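Local coordinates for protein beta-methylmalyl-CoA dehydratase (Chloroflexus aurantiacus, PDB 4E3E) that catalyses the reversible dehydration of beta-methylmalyl-CoA to mesaconyl-CoA in the glyoxylate assimilation cycle of carbon dioxide fixation, at residues N87-F95 / I271-H279; V211-T222 / R246-L256. All coordinates share one frame; numbering follows the deposited sequence.

Interaction 1: N87-F95 / I271-H279; sequences NLGYAGGRF and IAAINSGRH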
ATOM      1  N   ASN A  87       0.976  14.520  22.679  1.00 33.22           N
ATOM      2  CA  ASN A  87      -0.245  13.997  23.257  1.00 32.87           C
ATOM      3  C   ASN A  87       0.106  13.513  24.651  1.00 35.51           C
ATOM      4  O   ASN A  87       1.125  12.848  24.847  1.00 34.05           O
ATOM      5  CB  ASN A  87      -0.798  12.848  22.446  1.00 31.55           C
ATOM      6  CG  ASN A  87      -2.246  12.539  22.805  1.00 35.18           C
ATOM      7  OD1 ASN A  87      -3.165  13.235  22.362  1.00 34.89           O
ATOM      8  ND2 ASN A  87      -2.456  11.506  23.624  1.00 30.10           N
ATOM      9  N   LEU A  88      -0.723  13.852  25.624  1.00 34.71           N
ATOM     10  CA  LEU A  88      -0.374  13.557  27.010  1.00 34.79           C
ATOM     11  C   LEU A  88      -1.066  12.319  27.590  1.00 33.65           C
ATOM     12  O   LEU A  88      -0.532  11.690  28.495  1.00 36.48           O
ATOM     13  CB  LEU A  88      -0.555  14.795  27.899  1.00 30.37           C
ATOM     14  CG  LEU A  88       0.371  15.974  27.569  1.00 31.47           C
ATOM     15  CD1 LEU A  88      -0.020  17.180  28.412  1.00 34.65           C
ATOM     16  CD2 LEU A  88       1.841  15.612  27.784  1.00 32.77           C
ATOM     17  N   GLY A  89      -2.230  11.958  27.056  1.00 30.92           N
ATOM     18  CA  GLY A  89      -2.942  10.766  27.520  1.00 31.09           C
ATOM     19  C   GLY A  89      -4.259  10.567  26.802  1.00 27.23           C
ATOM     20  O   GLY A  89      -4.674  11.419  26.004  1.00 27.98           O
ATOM     21  N   TYR A  90      -4.896   9.429  27.080  1.00 26.53           N
ATOM     22  CA  TYR A  90      -6.227   9.084  26.574  1.00 27.58           C
ATOM     23  C   TYR A  90      -6.998   8.569  27.781  1.00 29.85           C
ATOM     24  O   TYR A  90      -6.387   8.103  28.756  1.00 31.13           O
ATOM     25  CB  TYR A  90      -6.159   7.942  25.538  1.00 29.37           C
ATOM     26  CG  TYR A  90      -5.174   8.130  24.406  1.00 30.10           C
ATOM     27  CD1 TYR A  90      -3.844   7.753  24.553  1.00 30.39           C
ATOM     28  CD2 TYR A  90      -5.582   8.656  23.181  1.00 30.26           C
ATOM     29  CE1 TYR A  90      -2.932   7.911  23.523  1.00 36.53           C
ATOM     30  CE2 TYR A  90      -4.676   8.816  22.131  1.00 32.70           C
ATOM     31  CZ  TYR A  90      -3.356   8.439  22.309  1.00 35.22           C
ATOM     32  OH  TYR A  90      -2.448   8.595  21.284  1.00 38.35           O
ATOM     33  N   ALA A  91      -8.327   8.656  27.729  1.00 26.67           N
ATOM     34  CA  ALA A  91      -9.174   8.054  28.755  1.00 26.47           C
ATOM     35  C   ALA A  91     -10.546   7.814  28.178  1.00 25.17           C
ATOM     36  O   ALA A  91     -10.943   8.478  27.212  1.00 26.05           O
ATOM     37  CB  ALA A  91      -9.272   8.952  29.988  1.00 25.32           C
ATOM     38  N   GLY A  92     -11.252   6.843  28.754  1.00 25.22           N
ATOM     39  CA  GLY A  92     -12.654   6.600  28.417  1.00 25.29           C
ATOM     40  C   GLY A  92     -12.867   6.342  26.941  1.00 27.56           C
ATOM     41  O   GLY A  92     -13.845   6.818  26.354  1.00 30.00           O
ATOM     42  N   GLY A  93     -11.946   5.595  26.335  1.00 28.03           N
ATOM     43  CA  GLY A  93     -12.060   5.233  24.922  1.00 25.21           C
ATOM     44  C   GLY A  93     -12.983   4.050  24.758  1.00 26.34           C
ATOM     45  O   GLY A  93     -12.550   2.912  24.923  1.00 29.49           O
ATOM     46  N   ARG A  94     -14.256   4.314  24.450  1.00 24.78           N
ATOM     47  CA  ARG A  94     -15.280   3.268  24.350  1.00 26.65           C
ATOM     48  C   ARG A  94     -15.627   3.005  22.879  1.00 26.75           C
ATOM     49  O   ARG A  94     -16.074   3.922  22.183  1.00 28.02           O
ATOM     50  CB  ARG A  94     -16.546   3.702  25.105  1.00 23.00           C
ATOM     51  CG  ARG A  94     -17.682   2.680  25.073  1.00 26.42           C
ATOM     52  CD  ARG A  94     -18.949   3.255  25.683  1.00 28.69           C
ATOM     53  NE  ARG A  94     -19.457   4.380  24.901  1.00 29.08           N
ATOM     54  CZ  ARG A  94     -20.296   4.267  23.875  1.00 31.52           C
ATOM     55  NH1 ARG A  94     -20.732   3.070  23.494  1.00 28.00           N
ATOM     56  NH2 ARG A  94     -20.706   5.356  23.234  1.00 34.48           N
ATOM     57  N   PHE A  95     -15.414   1.769  22.410  1.00 24.32           N
ATOM     58  CA  PHE A  95     -15.852   1.383  21.059  1.00 24.89           C
ATOM     59  C   PHE A  95     -17.347   1.096  21.083  1.00 25.14           C
ATOM     60  O   PHE A  95     -17.839   0.489  22.021  1.00 32.25           O
ATOM     61  CB  PHE A  95     -15.017   0.206  20.511  1.00 19.67           C
ATOM     62  CG  PHE A  95     -13.597   0.615  20.160  1.00 21.56           C
ATOM     63  CD1 PHE A  95     -13.292   1.122  18.889  1.00 25.40           C
ATOM     64  CD2 PHE A  95     -12.582   0.548  21.109  1.00 21.85           C
ATOM     65  CE1 PHE A  95     -11.990   1.541  18.579  1.00 25.17           C
ATOM     66  CE2 PHE A  95     -11.281   0.952  20.799  1.00 22.90           C
ATOM     67  CZ  PHE A  95     -10.983   1.456  19.537  1.00 23.71           C
ATOM     68  N   ILE A 271     -10.395  -5.223  20.420  1.00 28.41           N
ATOM     69  CA  ILE A 271     -10.240  -4.253  21.482  1.00 30.43           C
ATOM     70  C   ILE A 271     -11.567  -3.551  21.684  1.00 29.22           C
ATOM     71  O   ILE A 271     -12.144  -3.006  20.727  1.00 31.63           O
ATOM     72  CB  ILE A 271      -9.146  -3.215  21.156  1.00 28.61           C
ATOM     73  CG1 ILE A 271      -7.776  -3.907  21.087  1.00 29.94           C
ATOM     74  CG2 ILE A 271      -9.202  -2.082  22.180  1.00 23.82           C
ATOM     75  CD1 ILE A 271      -6.647  -3.029  20.545  1.00 25.76           C
ATOM     76  N   ALA A 272     -12.063  -3.586  22.921  1.00 27.00           N
ATOM     77  CA  ALA A 272     -13.363  -3.006  23.225  1.00 28.30           C
ATOM     78  C   ALA A 272     -13.258  -1.647  23.915  1.00 27.94           C
ATOM     79  O   ALA A 272     -14.224  -0.872  23.921  1.00 27.43           O
ATOM     80  CB  ALA A 272     -14.189  -3.973  24.053  1.00 26.52           C
ATOM     81  N   ALA A 273     -12.094  -1.354  24.496  1.00 25.68           N
ATOM     82  CA  ALA A 273     -11.875  -0.073  25.143  1.00 26.02           C
ATOM     83  C   ALA A 273     -10.402   0.260  25.223  1.00 25.93           C
ATOM     84  O   ALA A 273      -9.558  -0.638  25.313  1.00 28.51           O
ATOM     85  CB  ALA A 273     -12.460  -0.073  26.555  1.00 27.38           C
ATOM     86  N   ILE A 274     -10.108   1.556  25.212  1.00 26.45           N
ATOM     87  CA  ILE A 274      -8.784   2.070  25.563  1.00 27.70           C
ATOM     88  C   ILE A 274      -8.904   2.837  26.886  1.00 27.90           C
ATOM     89  O   ILE A 274      -9.672   3.792  26.984  1.00 29.59           O
ATOM     90  CB  ILE A 274      -8.222   2.987  24.464  1.00 24.98           C
ATOM     91  CG1 ILE A 274      -7.996   2.174  23.184  1.00 25.98           C
ATOM     92  CG2 ILE A 274      -6.916   3.635  24.922  1.00 25.90           C
ATOM     93  CD1 ILE A 274      -7.918   3.007  21.919  1.00 24.66           C
ATOM     94  N   ASN A 275      -8.142   2.410  27.889  1.00 26.71           N
ATOM     95  CA  ASN A 275      -8.218   2.991  29.241  1.00 27.15           C
ATOM     96  C   ASN A 275      -7.194   4.094  29.452  1.00 27.64           C
ATOM     97  O   ASN A 275      -7.485   5.127  30.068  1.00 29.08           O
ATOM     98  CB  ASN A 275      -8.024   1.889  30.284  1.00 24.55           C
ATOM     99  CG  ASN A 275      -8.950   0.711  30.048  1.00 28.05           C
ATOM    100  OD1 ASN A 275      -8.508  -0.449  29.954  1.00 33.87           O
ATOM    101  ND2 ASN A 275     -10.229   0.999  29.911  1.00 20.74           N
ATOM    102  N   SER A 276      -5.991   3.876  28.946  1.00 25.90           N
ATOM    103  CA  SER A 276      -4.978   4.927  28.969  1.00 29.16           C
ATOM    104  C   SER A 276      -3.886   4.556  27.993  1.00 32.84           C
ATOM    105  O   SER A 276      -3.814   3.408  27.537  1.00 29.68           O
ATOM    106  CB  SER A 276      -4.422   5.157  30.380  1.00 33.57           C
ATOM    107  OG  SER A 276      -3.607   4.077  30.768  1.00 39.25           O
ATOM    108  N   GLY A 277      -3.052   5.534  27.662  1.00 30.58           N
ATOM    109  CA  GLY A 277      -2.020   5.359  26.662  1.00 25.32           C
ATOM    110  C   GLY A 277      -1.043   6.485  26.850  1.00 29.04           C
ATOM    111  O   GLY A 277      -1.429   7.657  26.878  1.00 35.97           O
ATOM    112  N   ARG A 278       0.219   6.126  27.008  1.00 30.06           N
ATOM    113  CA  ARG A 278       1.289   7.099  27.108  1.00 32.11           C
ATOM    114  C   ARG A 278       2.360   6.759  26.086  1.00 31.30           C
ATOM    115  O   ARG A 278       2.848   5.623  26.050  1.00 27.70           O
ATOM    116  CB  ARG A 278       1.903   7.084  28.500  1.00 35.14           C
ATOM    117  CG  ARG A 278       1.354   8.150  29.433  1.00 25.97           C
ATOM    118  CD  ARG A 278       1.856   7.987  30.863  1.00 22.32           C
ATOM    119  NE  ARG A 278       1.273   6.760  31.415  1.00 50.75           N
ATOM    120  CZ  ARG A 278       1.016   6.521  32.699  1.00 64.25           C
ATOM    121  NH1 ARG A 278       1.284   7.428  33.634  1.00 80.16           N
ATOM    122  NH2 ARG A 278       0.486   5.353  33.046  1.00 71.84           N
ATOM    123  N   HIS A 279       2.701   7.741  25.250  1.00 25.75           N
ATOM    124  CA  HIS A 279       3.844   7.633  24.343  1.00 28.89           C
ATOM    125  C   HIS A 279       5.022   8.162  25.085  1.00 29.84           C
ATOM    126  O   HIS A 279       5.291   9.346  25.047  1.00 29.59           O
ATOM    127  CB  HIS A 279       3.582   8.404  23.051  1.00 30.02           C
ATOM    128  CG  HIS A 279       2.274   8.030  22.406  1.00 30.66           C
ATOM    129  ND1 HIS A 279       2.104   6.871  21.736  1.00 31.41           N
ATOM    130  CD2 HIS A 279       1.036   8.665  22.412  1.00 31.21           C
ATOM    131  CE1 HIS A 279       0.828   6.779  21.313  1.00 29.10           C
ATOM    132  NE2 HIS A 279       0.175   7.877  21.719  1.00 29.43           N
TER
HETATM  133  O   HOH W   1       1.886  10.363  26.099  1.00 43.52           O
HETATM  134  O   HOH W   2      -0.572   9.937  25.143  1.00 46.35           O
HETATM  135  O   HOH W   3      -3.454   8.218  29.446  1.00 40.67           O
HETATM  136  O   HOH W   4     -10.057   5.438  30.919  1.00 37.29           O
HETATM  137  O   HOH W   5     -16.845  -1.251  23.939  1.00 38.31           O
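Tyr-90 and His-279 both carry CG beside the backbone N and opposite the carbonyl carbon (chi1 -51° and -52°), and from these settings their rings come together rim to rim with planes at 78°. Tyr-90 OH lies in the plane of the imidazole and shares a 2.8 Å hydrogen bond with His-279 NE2, for which either could be the donor. The two strands run antiparallel in the middle of the sheet of this double hot dog fold, joining the five strands from 19-27 to 138-149 with the five from 204-212 to 338-349.

Direct backbone N-H...O bonds between the two segments lie at the Gly-93 to Phe-95 end, where Gly-93 N gives a bond to Ile-274 O and Gly-93 O receives one from Ile-274 N at 2.8 Å. Beyond it Phe-95 N makes a hydrogen bond to Ala-272 O. Toward Tyr-90 the strands are bridged by water instead: one molecule accepts from both Tyr-90 N and Gly-277 N, another links Gly-92 N to Asn-275 O. The Phe-95 ring sets CE2 3.9 Å from Ile-271 CG2 and meets Ile-274 CD1 obliquely, against helix 65-80, where Phe-95 packs on Ser-65, probably part of the substrate site. Gly-277 has no side chain to obstruct the tyrosine ring, whose CD1 lies 3.4 Å from Gly-277 O.

Interaction 2: V211-T222 / R246-L256; sequences VTIEEAEHMQAT and RIVYGGHIISL
Glu-217 and His-252 join helical segments 215-222 and 250-256, whose axes approach to 10.2 Å at 102°; helix 250-265 packs on the sheet of the hot dog fold and 215-222 lies across that helix. From CB, the glutamate turns CG away from its own backbone N (chi1 161°) and runs on extended. CG passes 3.7 Å from His-252 NE2, CD lies at the edge of the imidazole in its plane, and OE2 accepts the hydrogen bond from His-252 NE2 at 2.7 Å. This bond uses the anti side of the carboxylate, whose plane is turned 42° from the ring. The other oxygen, OE1, accepts from Glu-214 N at the N-cap position, so both branches of the carboxylate are held. Replacing Glu-217 by alanine would remove both oxygens and is likely to leave His-252 NE2 and Glu-214 N without these acceptors.

The imidazole of His-252 is further fixed by His-218 CB over one face, 4.0 Å from the ring centroid, and by Tyr-40, which bonds ND1. His-218 itself has Val-248 CG2 over its ring and donates from NE2 to Glu-215 OE1. That same carboxylate stacks on the Arg-246 guanidinium, the planes 15° apart, in a salt bridge of charges alone with no N-H aimed at the oxygen; Arg-246 also pairs with Glu-214 of the third subunit. Ile-213 packs at the edge of the His-252 ring, its CD1 3.5 Å from Ile-253 CD1 and its CG1 against Leu-256 CD1.

Helix 30-40 covers Ala-221 and Leu-256 through Tyr-40, strand 288-300 backs Ile-213 and Leu-256 through Ile-289, and strand 338-349 lies against Ile-253.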
ATOM      1  N   VAL A 211      10.091  -5.777  15.178  1.00 27.29           N
ATOM      2  CA  VAL A 211       9.904  -5.274  13.808  1.00 26.05           C
ATOM      3  C   VAL A 211      10.475  -3.872  13.644  1.00 26.84           C
ATOM      4  O   VAL A 211      10.251  -2.984  14.488  1.00 26.19           O
ATOM      5  CB  VAL A 211       8.427  -5.322  13.332  1.00 26.08           C
ATOM      6  CG1 VAL A 211       7.935  -6.763  13.288  1.00 24.77           C
ATOM      7  CG2 VAL A 211       7.507  -4.446  14.193  1.00 24.17           C
ATOM      8  N   THR A 212      11.218  -3.680  12.556  1.00 24.37           N
ATOM      9  CA  THR A 212      11.890  -2.404  12.310  1.00 26.36           C
ATOM     10  C   THR A 212      10.996  -1.465  11.496  1.00 26.06           C
ATOM     11  O   THR A 212      10.401  -1.874  10.498  1.00 25.48           O
ATOM     12  CB  THR A 212      13.236  -2.636  11.614  1.00 25.61           C
ATOM     13  OG1 THR A 212      13.991  -3.556  12.400  1.00 25.21           O
ATOM     14  CG2 THR A 212      14.033  -1.339  11.456  1.00 23.59           C
ATOM     15  N   ILE A 213      10.905  -0.212  11.951  1.00 25.92           N
ATOM     16  CA  ILE A 213      10.109   0.833  11.300  1.00 26.86           C
ATOM     17  C   ILE A 213      10.868   1.461  10.137  1.00 25.67           C
ATOM     18  O   ILE A 213      12.012   1.878  10.294  1.00 28.30           O
ATOM     19  CB  ILE A 213       9.699   1.923  12.316  1.00 25.17           C
ATOM     20  CG1 ILE A 213       8.872   1.299  13.449  1.00 24.97           C
ATOM     21  CG2 ILE A 213       8.944   3.075  11.648  1.00 24.53           C
ATOM     22  CD1 ILE A 213       8.502   2.265  14.551  1.00 24.49           C
ATOM     23  N   GLU A 214      10.222   1.520   8.971  1.00 25.26           N
ATOM     24  CA  GLU A 214      10.778   2.237   7.810  1.00 28.63           C
ATOM     25  C   GLU A 214      10.074   3.595   7.663  1.00 25.81           C
ATOM     26  O   GLU A 214       8.923   3.737   8.078  1.00 28.33           O
ATOM     27  CB  GLU A 214      10.630   1.388   6.526  1.00 25.06           C
ATOM     28  CG  GLU A 214      11.468   0.111   6.510  1.00 24.93           C
ATOM     29  CD  GLU A 214      12.970   0.399   6.664  1.00 30.05           C
ATOM     30  OE1 GLU A 214      13.493   1.292   5.959  1.00 33.62           O
ATOM     31  OE2 GLU A 214      13.647  -0.268   7.483  1.00 35.73           O
ATOM     32  N   GLU A 215      10.749   4.591   7.090  1.00 27.21           N
ATOM     33  CA  GLU A 215      10.109   5.905   6.870  1.00 28.77           C
ATOM     34  C   GLU A 215       8.835   5.802   6.031  1.00 27.54           C
ATOM     35  O   GLU A 215       7.799   6.383   6.395  1.00 25.00           O
ATOM     36  CB  GLU A 215      11.065   6.904   6.220  1.00 30.33           C
ATOM     37  CG  GLU A 215      12.281   7.275   7.064  1.00 30.52           C
ATOM     38  CD  GLU A 215      11.966   8.243   8.209  1.00 28.46           C
ATOM     39  OE1 GLU A 215      10.776   8.589   8.464  1.00 28.77           O
ATOM     40  OE2 GLU A 215      12.924   8.653   8.864  1.00 28.99           O
ATOM     41  N   ALA A 216       8.916   5.064   4.916  1.00 25.79           N
ATOM     42  CA  ALA A 216       7.803   4.957   3.975  1.00 27.97           C
ATOM     43  C   ALA A 216       6.637   4.303   4.679  1.00 28.41           C
ATOM     44  O   ALA A 216       5.477   4.584   4.375  1.00 28.26           O
ATOM     45  CB  ALA A 216       8.191   4.144   2.748  1.00 28.50           C
ATOM     46  N   GLU A 217       6.961   3.417   5.621  1.00 26.09           N
ATOM     47  CA  GLU A 217       5.946   2.644   6.320  1.00 27.45           C
ATOM     48  C   GLU A 217       5.079   3.505   7.250  1.00 23.49           C
ATOM     49  O   GLU A 217       3.846   3.477   7.144  1.00 24.20           O
ATOM     50  CB  GLU A 217       6.575   1.461   7.054  1.00 23.76           C
ATOM     51  CG  GLU A 217       5.762   0.819   8.170  1.00 24.53           C
ATOM     52  CD  GLU A 217       6.686   0.173   9.210  1.00 29.14           C
ATOM     53  OE1 GLU A 217       7.816  -0.241   8.843  1.00 31.31           O
ATOM     54  OE2 GLU A 217       6.302   0.089  10.401  1.00 25.61           O
ATOM     55  N   HIS A 218       5.699   4.276   8.139  1.00 24.35           N
ATOM     56  CA  HIS A 218       4.875   5.112   9.042  1.00 22.83           C
ATOM     57  C   HIS A 218       4.206   6.271   8.326  1.00 24.41           C
ATOM     58  O   HIS A 218       3.031   6.593   8.601  1.00 26.30           O
ATOM     59  CB  HIS A 218       5.647   5.522  10.282  1.00 22.96           C
ATOM     60  CG  HIS A 218       6.635   6.598  10.030  1.00 23.52           C
ATOM     61  ND1 HIS A 218       6.278   7.889   9.940  1.00 24.56           N
ATOM     62  CD2 HIS A 218       8.019   6.554   9.847  1.00 26.18           C
ATOM     63  CE1 HIS A 218       7.376   8.634   9.708  1.00 24.71           C
ATOM     64  NE2 HIS A 218       8.430   7.811   9.631  1.00 26.32           N
HETATM   65  N   MSE A 219       4.871   6.823   7.314  1.00 21.06           N
HETATM   66  CA  MSE A 219       4.265   7.919   6.505  1.00 21.16           C
HETATM   67  C   MSE A 219       3.063   7.386   5.805  1.00 21.89           C
HETATM   68  O   MSE A 219       2.005   8.048   5.764  1.00 24.33           O
HETATM   69  CB  MSE A 219       5.228   8.523   5.473  1.00 20.11           C
HETATM   70  CG  MSE A 219       6.312   9.305   6.218  1.00 25.74           C
HETATM   71 SE   MSE A 219       7.544   9.971   4.827  1.00 40.62          SE
HETATM   72  CE  MSE A 219       6.460  11.330   3.872  1.00 34.79           C
ATOM     73  N   GLN A 220       3.171   6.175   5.261  1.00 19.60           N
ATOM     74  CA  GLN A 220       2.017   5.605   4.546  1.00 18.23           C
ATOM     75  C   GLN A 220       0.794   5.330   5.446  1.00 20.95           C
ATOM     76  O   GLN A 220      -0.355   5.546   5.023  1.00 22.07           O
ATOM     77  CB  GLN A 220       2.413   4.366   3.718  1.00 17.20           C
ATOM     78  CG  GLN A 220       1.226   3.699   2.977  1.00 20.15           C
ATOM     79  CD  GLN A 220       1.724   2.703   1.924  1.00 25.18           C
ATOM     80  OE1 GLN A 220       2.616   1.909   2.202  1.00 25.84           O
ATOM     81  NE2 GLN A 220       1.170   2.756   0.720  1.00 25.04           N
ATOM     82  N   ALA A 221       1.041   4.832   6.662  1.00 19.63           N
ATOM     83  CA  ALA A 221      -0.024   4.615   7.626  1.00 23.84           C
ATOM     84  C   ALA A 221      -0.629   5.965   7.999  1.00 23.15           C
ATOM     85  O   ALA A 221      -1.856   6.126   7.993  1.00 24.76           O
ATOM     86  CB  ALA A 221       0.486   3.863   8.866  1.00 21.35           C
ATOM     87  N   THR A 222       0.230   6.943   8.260  1.00 20.82           N
ATOM     88  CA  THR A 222      -0.237   8.280   8.688  1.00 25.30           C
ATOM     89  C   THR A 222      -1.112   8.961   7.610  1.00 24.71           C
ATOM     90  O   THR A 222      -2.126   9.614   7.940  1.00 27.55           O
ATOM     91  CB  THR A 222       0.960   9.156   9.119  1.00 25.52           C
ATOM     92  OG1 THR A 222       1.763   8.407  10.051  1.00 25.97           O
ATOM     93  CG2 THR A 222       0.498  10.469   9.789  1.00 24.52           C
ATOM     94  N   ARG A 246      12.326  12.697  11.424  1.00 25.22           N
ATOM     95  CA  ARG A 246      10.867  12.635  11.558  1.00 28.85           C
ATOM     96  C   ARG A 246      10.476  11.719  12.708  1.00 32.44           C
ATOM     97  O   ARG A 246      11.193  10.763  13.013  1.00 30.12           O
ATOM     98  CB  ARG A 246      10.248  12.146  10.250  1.00 27.19           C
ATOM     99  CG  ARG A 246      10.373  13.145   9.103  1.00 30.57           C
ATOM    100  CD  ARG A 246      10.198  12.465   7.747  1.00 33.21           C
ATOM    101  NE  ARG A 246      11.437  11.805   7.320  1.00 30.80           N
ATOM    102  CZ  ARG A 246      11.605  11.136   6.176  1.00 25.72           C
ATOM    103  NH1 ARG A 246      12.792  10.595   5.916  1.00 23.95           N
ATOM    104  NH2 ARG A 246      10.604  10.998   5.296  1.00 25.81           N
ATOM    105  N   ILE A 247       9.346  12.023  13.343  1.00 31.27           N
ATOM    106  CA  ILE A 247       8.858  11.288  14.498  1.00 27.54           C
ATOM    107  C   ILE A 247       7.704  10.418  14.052  1.00 26.33           C
ATOM    108  O   ILE A 247       6.813  10.872  13.313  1.00 26.40           O
ATOM    109  CB  ILE A 247       8.404  12.234  15.639  1.00 25.57           C
ATOM    110  CG1 ILE A 247       9.590  13.112  16.074  1.00 35.36           C
ATOM    111  CG2 ILE A 247       7.918  11.426  16.835  1.00 27.35           C
ATOM    112  CD1 ILE A 247       9.203  14.296  16.938  1.00 45.13           C
ATOM    113  N   VAL A 248       7.743   9.155  14.470  1.00 26.91           N
ATOM    114  CA  VAL A 248       6.694   8.203  14.120  1.00 28.42           C
ATOM    115  C   VAL A 248       5.436   8.507  14.917  1.00 26.85           C
ATOM    116  O   VAL A 248       5.486   8.686  16.139  1.00 27.15           O
ATOM    117  CB  VAL A 248       7.142   6.734  14.356  1.00 27.40           C
ATOM    118  CG1 VAL A 248       5.977   5.756  14.119  1.00 22.39           C
ATOM    119  CG2 VAL A 248       8.323   6.394  13.465  1.00 24.92           C
ATOM    120  N   TYR A 249       4.311   8.576  14.213  1.00 24.75           N
ATOM    121  CA  TYR A 249       3.015   8.679  14.838  1.00 20.42           C
ATOM    122  C   TYR A 249       2.897   7.656  15.973  1.00 26.00           C
ATOM    123  O   TYR A 249       3.032   6.433  15.756  1.00 26.75           O
ATOM    124  CB  TYR A 249       1.928   8.406  13.767  1.00 23.01           C
ATOM    125  CG  TYR A 249       0.527   8.233  14.288  1.00 23.38           C
ATOM    126  CD1 TYR A 249      -0.008   9.106  15.254  1.00 26.61           C
ATOM    127  CD2 TYR A 249      -0.316   7.213  13.778  1.00 20.57           C
ATOM    128  CE1 TYR A 249      -1.320   8.944  15.722  1.00 25.80           C
ATOM    129  CE2 TYR A 249      -1.606   7.062  14.244  1.00 23.22           C
ATOM    130  CZ  TYR A 249      -2.104   7.921  15.220  1.00 26.62           C
ATOM    131  OH  TYR A 249      -3.410   7.754  15.680  1.00 24.92           O
ATOM    132  N   GLY A 250       2.625   8.152  17.179  1.00 28.11           N
ATOM    133  CA  GLY A 250       2.451   7.288  18.353  1.00 30.47           C
ATOM    134  C   GLY A 250       1.466   6.137  18.137  1.00 26.81           C
ATOM    135  O   GLY A 250       1.693   5.015  18.600  1.00 23.81           O
ATOM    136  N   GLY A 251       0.373   6.400  17.428  1.00 26.20           N
ATOM    137  CA  GLY A 251      -0.619   5.360  17.151  1.00 26.38           C
ATOM    138  C   GLY A 251      -0.091   4.239  16.256  1.00 27.25           C
ATOM    139  O   GLY A 251      -0.604   3.119  16.294  1.00 26.32           O
ATOM    140  N   HIS A 252       0.926   4.534  15.445  1.00 25.64           N
ATOM    141  CA  HIS A 252       1.614   3.497  14.661  1.00 27.23           C
ATOM    142  C   HIS A 252       2.237   2.491  15.602  1.00 26.37           C
ATOM    143  O   HIS A 252       2.178   1.281  15.361  1.00 24.56           O
ATOM    144  CB  HIS A 252       2.667   4.127  13.751  1.00 27.05           C
ATOM    145  CG  HIS A 252       3.263   3.177  12.716  1.00 24.60           C
ATOM    146  ND1 HIS A 252       2.585   2.774  11.632  1.00 22.34           N
ATOM    147  CD2 HIS A 252       4.556   2.633  12.599  1.00 23.68           C
ATOM    148  CE1 HIS A 252       3.359   1.961  10.881  1.00 21.28           C
ATOM    149  NE2 HIS A 252       4.581   1.895  11.466  1.00 24.16           N
ATOM    150  N   ILE A 253       2.809   2.975  16.701  1.00 25.76           N
ATOM    151  CA  ILE A 253       3.387   2.083  17.720  1.00 25.27           C
ATOM    152  C   ILE A 253       2.325   1.239  18.411  1.00 24.92           C
ATOM    153  O   ILE A 253       2.537   0.048  18.671  1.00 24.13           O
ATOM    154  CB  ILE A 253       4.227   2.876  18.744  1.00 24.07           C
ATOM    155  CG1 ILE A 253       5.226   3.767  17.993  1.00 27.19           C
ATOM    156  CG2 ILE A 253       4.929   1.949  19.733  1.00 24.68           C
ATOM    157  CD1 ILE A 253       6.112   3.021  17.005  1.00 25.05           C
ATOM    158  N   ILE A 254       1.176   1.845  18.690  1.00 26.17           N
ATOM    159  CA  ILE A 254       0.056   1.105  19.273  1.00 24.81           C
ATOM    160  C   ILE A 254      -0.329  -0.056  18.348  1.00 26.00           C
ATOM    161  O   ILE A 254      -0.535  -1.204  18.794  1.00 24.25           O
ATOM    162  CB  ILE A 254      -1.161   2.017  19.559  1.00 24.28           C
ATOM    163  CG1 ILE A 254      -0.837   3.034  20.665  1.00 24.93           C
ATOM    164  CG2 ILE A 254      -2.373   1.189  19.964  1.00 23.55           C
ATOM    165  CD1 ILE A 254      -1.830   4.176  20.799  1.00 23.86           C
ATOM    166  N   SER A 255      -0.416   0.240  17.058  1.00 24.33           N
ATOM    167  CA  SER A 255      -0.860  -0.759  16.097  1.00 25.30           C
ATOM    168  C   SER A 255       0.157  -1.892  15.887  1.00 21.84           C
ATOM    169  O   SER A 255      -0.224  -3.061  15.723  1.00 22.19           O
ATOM    170  CB  SER A 255      -1.253  -0.078  14.788  1.00 24.67           C
ATOM    171  OG  SER A 255      -2.614   0.344  14.862  1.00 26.62           O
ATOM    172  N   LEU A 256       1.442  -1.559  15.915  1.00 20.48           N
ATOM    173  CA  LEU A 256       2.463  -2.576  15.888  1.00 21.04           C
ATOM    174  C   LEU A 256       2.413  -3.479  17.139  1.00 24.19           C
ATOM    175  O   LEU A 256       2.473  -4.711  17.023  1.00 25.84           O
ATOM    176  CB  LEU A 256       3.869  -1.926  15.766  1.00 20.06           C
ATOM    177  CG  LEU A 256       4.239  -1.324  14.385  1.00 24.91           C
ATOM    178  CD1 LEU A 256       5.499  -0.474  14.478  1.00 26.51           C
ATOM    179  CD2 LEU A 256       4.432  -2.404  13.317  1.00 26.09           C
TER
HETATM  180  O   HOH W   6      12.214   8.639  11.540  1.00 37.90           O
HETATM  181  O   HOH W   7      13.670  11.134   9.328  1.00 39.83           O
HETATM  182  O   HOH W   8       4.132   8.882  11.408  1.00 33.69           O

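From the N terminus, after strand 19-27 and the helices up to 65-80, the chain lays down strand 84-95, the earlier half of interaction 1, and returns to it only after 175 residues, when 271-279 pairs alongside and closes a long loop. Interaction 2 falls wholly within that loop: 211-222 meets 246-256 after a short excursion of 23 residues, so the two contacts nest and do not cross. Helix 250-265 then leads directly into strand 270-278. They also touch, His-279 CE1 packing 3.3 Å from Gly-250 C. Interaction 1 joins two central strands of the sheet, whereas interaction 2 ties the end of strand 204-212 and helix 215-224 to helix 250-265 and the residues leading into it.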